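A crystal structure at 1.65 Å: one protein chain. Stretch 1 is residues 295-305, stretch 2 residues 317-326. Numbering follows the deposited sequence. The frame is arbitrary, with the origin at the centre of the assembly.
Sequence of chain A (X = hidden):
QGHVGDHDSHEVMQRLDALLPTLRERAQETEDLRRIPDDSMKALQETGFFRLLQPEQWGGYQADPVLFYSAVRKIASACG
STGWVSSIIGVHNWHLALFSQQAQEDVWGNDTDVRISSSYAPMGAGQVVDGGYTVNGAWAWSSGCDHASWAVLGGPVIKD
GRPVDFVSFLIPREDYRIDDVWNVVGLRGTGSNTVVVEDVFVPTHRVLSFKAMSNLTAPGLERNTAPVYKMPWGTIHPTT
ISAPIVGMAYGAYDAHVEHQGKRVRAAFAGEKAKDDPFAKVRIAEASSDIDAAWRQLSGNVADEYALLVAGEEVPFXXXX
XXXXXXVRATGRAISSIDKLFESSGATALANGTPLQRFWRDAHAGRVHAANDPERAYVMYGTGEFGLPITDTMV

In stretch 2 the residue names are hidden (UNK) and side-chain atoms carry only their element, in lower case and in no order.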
# COMPACT_ATOMS: atom_id res chain seq x y z
N ARG A 295 -14.29 4.59 -14.53
CA ARG A 295 -14.49 3.60 -15.61
C ARG A 295 -15.25 2.39 -15.11
O ARG A 295 -16.18 1.94 -15.76
CB ARG A 295 -13.16 3.16 -16.18
CG ARG A 295 -12.56 4.18 -17.16
CD ARG A 295 -11.31 3.58 -17.78
NE ARG A 295 -10.54 4.55 -18.56
CZ ARG A 295 -10.77 4.81 -19.85
NH1 ARG A 295 -11.72 4.16 -20.53
NH2 ARG A 295 -10.05 5.73 -20.48
N GLN A 296 -14.87 1.89 -13.93
CA GLN A 296 -15.59 0.72 -13.39
C GLN A 296 -16.99 1.07 -12.88
O GLN A 296 -17.97 0.36 -13.16
CB GLN A 296 -14.78 0.07 -12.27
CG GLN A 296 -13.46 -0.47 -12.81
CD GLN A 296 -12.71 -1.30 -11.81
OE1 GLN A 296 -12.41 -0.84 -10.70
NE2 GLN A 296 -12.40 -2.56 -12.19
N LEU A 297 -17.09 2.18 -12.14
CA LEU A 297 -18.37 2.55 -11.57
C LEU A 297 -19.42 2.82 -12.64
O LEU A 297 -20.53 2.30 -12.58
CB LEU A 297 -18.21 3.78 -10.65
CG LEU A 297 -19.42 4.09 -9.78
CD1 LEU A 297 -19.54 3.08 -8.61
CD2 LEU A 297 -19.28 5.48 -9.25
N SER A 298 -19.05 3.63 -13.63
CA SER A 298 -19.95 3.91 -14.74
C SER A 298 -20.09 2.70 -15.68
O SER A 298 -21.18 2.42 -16.22
CB SER A 298 -19.51 5.17 -15.46
OG SER A 298 -18.29 4.99 -16.17
N GLY A 299 -18.99 1.95 -15.85
CA GLY A 299 -18.97 0.76 -16.73
C GLY A 299 -19.94 -0.33 -16.33
O GLY A 299 -20.67 -0.88 -17.18
N ASN A 300 -19.94 -0.68 -15.04
CA ASN A 300 -20.85 -1.71 -14.57
C ASN A 300 -22.31 -1.25 -14.71
O ASN A 300 -23.17 -2.03 -15.09
CB ASN A 300 -20.53 -2.08 -13.12
CG ASN A 300 -19.21 -2.81 -12.99
OD1 ASN A 300 -18.44 -2.56 -12.02
ND2 ASN A 300 -18.94 -3.74 -13.90
N VAL A 301 -22.57 0.03 -14.41
CA VAL A 301 -23.92 0.57 -14.60
C VAL A 301 -24.32 0.47 -16.09
O VAL A 301 -25.41 0.00 -16.42
CB VAL A 301 -24.03 2.02 -14.09
CG1 VAL A 301 -25.30 2.66 -14.61
CG2 VAL A 301 -24.05 2.02 -12.55
N ALA A 302 -23.41 0.89 -16.97
CA ALA A 302 -23.70 0.83 -18.42
C ALA A 302 -24.00 -0.62 -18.90
O ALA A 302 -24.92 -0.85 -19.72
CB ALA A 302 -22.52 1.44 -19.21
N ASP A 303 -23.23 -1.58 -18.41
CA ASP A 303 -23.42 -2.98 -18.79
C ASP A 303 -24.75 -3.50 -18.31
O ASP A 303 -25.48 -4.17 -19.06
CB ASP A 303 -22.27 -3.83 -18.24
CG ASP A 303 -20.95 -3.59 -18.99
OD1 ASP A 303 -20.91 -2.79 -19.95
OD2 ASP A 303 -19.97 -4.25 -18.62
N GLU A 304 -25.12 -3.20 -17.06
CA GLU A 304 -26.43 -3.63 -16.56
C GLU A 304 -27.54 -3.03 -17.44
O GLU A 304 -28.46 -3.72 -17.87
CB GLU A 304 -26.64 -3.23 -15.10
CG GLU A 304 -25.61 -3.84 -14.12
CD GLU A 304 -25.90 -3.52 -12.68
OE1 GLU A 304 -26.83 -2.73 -12.40
OE2 GLU A 304 -25.18 -4.07 -11.80
N TYR A 305 -27.43 -1.73 -17.71
CA TYR A 305 -28.48 -1.00 -18.42
C TYR A 305 -28.62 -1.51 -19.85
O TYR A 305 -29.73 -1.66 -20.36
CB TYR A 305 -28.17 0.50 -18.42
CG TYR A 305 -29.27 1.36 -18.98
CD1 TYR A 305 -30.55 1.38 -18.39
CD2 TYR A 305 -29.04 2.18 -20.09
CE1 TYR A 305 -31.58 2.19 -18.90
CE2 TYR A 305 -30.04 3.00 -20.60
CZ TYR A 305 -31.30 3.00 -20.00
OH TYR A 305 -32.28 3.81 -20.53
N UNK A 317 -23.82 -12.49 -11.49
CA UNK A 317 -22.37 -12.27 -11.52
C UNK A 317 -22.04 -10.81 -11.77
O UNK A 317 -21.08 -10.28 -11.19
c UNK A 317 -21.85 -12.92 -14.02
o UNK A 317 -19.79 -11.55 -14.15
c UNK A 317 -21.64 -13.20 -12.51
o UNK A 317 -21.36 -11.24 -15.67
c UNK A 317 -20.92 -11.82 -14.64
N UNK A 318 -22.83 -10.14 -12.63
CA UNK A 318 -22.60 -8.72 -12.90
C UNK A 318 -22.96 -7.85 -11.69
O UNK A 318 -22.23 -6.90 -11.37
c UNK A 318 -23.38 -8.30 -14.14
c UNK A 318 -23.34 -6.83 -14.55
c UNK A 318 -24.11 -6.63 -15.88
c UNK A 318 -21.93 -6.26 -14.64
N UNK A 319 -24.06 -8.17 -11.02
CA UNK A 319 -24.43 -7.45 -9.80
C UNK A 319 -23.32 -7.57 -8.76
O UNK A 319 -23.02 -6.61 -8.04
n UNK A 319 -30.24 -9.85 -8.69
c UNK A 319 -25.76 -7.97 -9.25
n UNK A 319 -29.91 -8.85 -6.63
n UNK A 319 -28.63 -8.20 -8.45
c UNK A 319 -28.20 -8.25 -9.84
c UNK A 319 -26.95 -7.43 -10.07
c UNK A 319 -29.59 -8.97 -7.93
N UNK A 320 -22.68 -8.75 -8.69
CA UNK A 320 -21.56 -8.95 -7.76
C UNK A 320 -20.34 -8.12 -8.16
O UNK A 320 -19.70 -7.47 -7.30
c UNK A 320 -21.16 -10.43 -7.68
c UNK A 320 -21.88 -12.81 -7.24
c UNK A 320 -22.19 -11.32 -6.97
c UNK A 320 -22.21 -11.05 -5.47
N UNK A 321 -20.02 -8.12 -9.46
CA UNK A 321 -18.91 -7.27 -9.95
C UNK A 321 -19.17 -5.78 -9.68
O UNK A 321 -18.25 -5.03 -9.32
n UNK A 321 -18.43 -9.16 -14.04
n UNK A 321 -19.88 -8.84 -15.77
n UNK A 321 -18.38 -7.17 -15.22
c UNK A 321 -18.63 -7.48 -11.45
c UNK A 321 -17.86 -8.76 -11.70
c UNK A 321 -17.35 -8.83 -13.12
c UNK A 321 -18.90 -8.38 -15.00
N UNK A 322 -20.43 -5.37 -9.85
CA UNK A 322 -20.82 -3.99 -9.62
C UNK A 322 -20.51 -3.59 -8.19
O UNK A 322 -19.87 -2.58 -7.95
c UNK A 322 -22.30 -3.77 -9.96
N UNK A 323 -20.94 -4.41 -7.23
CA UNK A 323 -20.65 -4.11 -5.82
C UNK A 323 -19.15 -4.10 -5.50
O UNK A 323 -18.66 -3.20 -4.80
n UNK A 323 -22.76 -4.03 -2.36
n UNK A 323 -21.73 -2.09 -1.57
c UNK A 323 -22.87 -4.67 -4.74
c UNK A 323 -21.41 -5.08 -4.92
n UNK A 323 -22.09 -3.91 -0.17
c UNK A 323 -22.97 -3.53 -3.74
c UNK A 323 -22.18 -3.34 -1.37
N UNK A 324 -18.44 -5.10 -6.03
CA UNK A 324 -16.98 -5.18 -5.88
C UNK A 324 -16.30 -3.88 -6.30
O UNK A 324 -15.52 -3.31 -5.56
n UNK A 324 -14.27 -8.63 -10.46
c UNK A 324 -14.91 -6.44 -6.75
n UNK A 324 -14.61 -6.71 -9.17
c UNK A 324 -16.45 -6.35 -6.71
n UNK A 324 -14.70 -6.58 -11.46
c UNK A 324 -14.53 -7.31 -10.36
c UNK A 324 -14.41 -7.36 -7.89
N UNK A 325 -16.61 -3.41 -7.51
CA UNK A 325 -15.93 -2.25 -8.07
C UNK A 325 -16.43 -0.95 -7.48
O UNK A 325 -15.71 0.05 -7.49
c UNK A 325 -16.12 -2.25 -9.60
o UNK A 325 -14.44 -3.99 -9.70
c UNK A 325 -15.39 -3.41 -10.29
o UNK A 325 -15.79 -3.74 -11.43
N UNK A 326 -17.67 -0.95 -7.00
CA UNK A 326 -18.29 0.24 -6.44
C UNK A 326 -17.67 0.62 -5.09
O UNK A 326 -17.22 1.77 -4.88
c UNK A 326 -19.81 0.09 -6.36
n UNK A 326 -20.47 1.51 -3.07
c UNK A 326 -20.70 0.65 -4.08
c UNK A 326 -20.47 1.16 -5.48
o UNK A 326 -21.08 -0.51 -3.90
O HOH W 1 -13.16 0.96 -8.82
O HOH W 2 -20.40 -7.13 -18.31
O HOH W 3 -18.80 -4.86 -16.37

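Position 317 carries three side-chain carbons in a row, the third bearing two oxygens, and these atoms do not reach stretch 1. Two methylene-type carbons before a carboxylate identify Glu317.

Position 318 has four carbons and no heteroatom, forked at the second, and its CA-to-CB bond points toward stretch 1. One of the two terminal carbons lies 3.6 Å from Glu304 CG and 4.1 Å from Asp303 CB, so the branched end packs on the aliphatic parts of two acidic side chains. This is Leu318, and the carbon in question is CD2.

Position 319 shows three carbons, a nitrogen, and a carbon carrying two more nitrogens. Its CA-to-CB bond points away, and its contact is marginal, with the CA of 319 lying 4.0 Å from Glu304 OE2. The guanidinium makes it Arg319.

At 320 there are again four carbons forked at the second, but the CA-to-CB bond points away and the side chain does not reach stretch 1. The fork gives Leu320, which plays no part in this contact.

Position 321 has three carbons, a nitrogen, and a carbon carrying two more nitrogens, and the side chain of Asn300 lies beside it. The guanidinium pattern makes it Arg321. Arg321 NE and NH2 each lie 2.8 Å from an oxygen of Glu317, OE2 and OE1 respectively, with N-H...acceptor angles of 165° and 162°; this two-pronged salt bridge spans one helical turn.

Position 322 has a single side-chain carbon, and this CB lies 3.4 Å from Glu304 OE2. The short side chain accompanies a close backbone approach, 5.4 Å between the CA of 322 and Asn300 CA. It is Ala322.

Position 323, another three carbons followed by a nitrogen and a carbon with two more nitrogens, has a CA-to-CB bond that points away, and its side chain does not reach stretch 1. It is Arg323.

Position 324 has three carbons, a nitrogen, and a carbon carrying two more nitrogens. Its CA-to-CB bond points sideways and its end comes nearer without making contact. It is Arg324.

Position 325 has two carbons, the second with two oxygens, and its CA-to-CB bond points toward stretch 1. One of the oxygens of 325 lies 3.5 Å from Gln296 NE2. The short carboxylate marks Asp325, and that oxygen is OD1. Arg324 NE donates to Asp325 OD1 at 2.8 Å, and Arg324 NH2 to Asp325 OD2 at 3.0 Å, a salt bridge between neighbours in sequence.

Position 326 has three carbons, the last carrying one oxygen and one nitrogen. The CB of 326 meets Leu297 CD1 at 3.8 Å, while its end leads away. This is Gln326, whose OE1 accepts from Arg323 NH1 at 2.9 Å.

The two helices run nearly antiparallel, at 161°, with axes 8.9 Å apart at closest approach, and bury 498 Å² in total. Asn300 is the knob, seated among Leu318, Arg321, Ala322 and Asp325; its amide is probably turned over in the model, leaving its polar partners open. No direct hydrogen bond between the stretches is clear, but water links them. Water 1 donates to Gln296 OE1 (2.7 Å) and Asp325 O (3.0 Å). Water 3 donates to Asp303 OD2 (2.6 Å) and accepts from Arg321 NH1 (2.6 Å). Packing and bridging water thus combine along the seam.

Stretch 2, residues 317-326: ELRLRARRDQ
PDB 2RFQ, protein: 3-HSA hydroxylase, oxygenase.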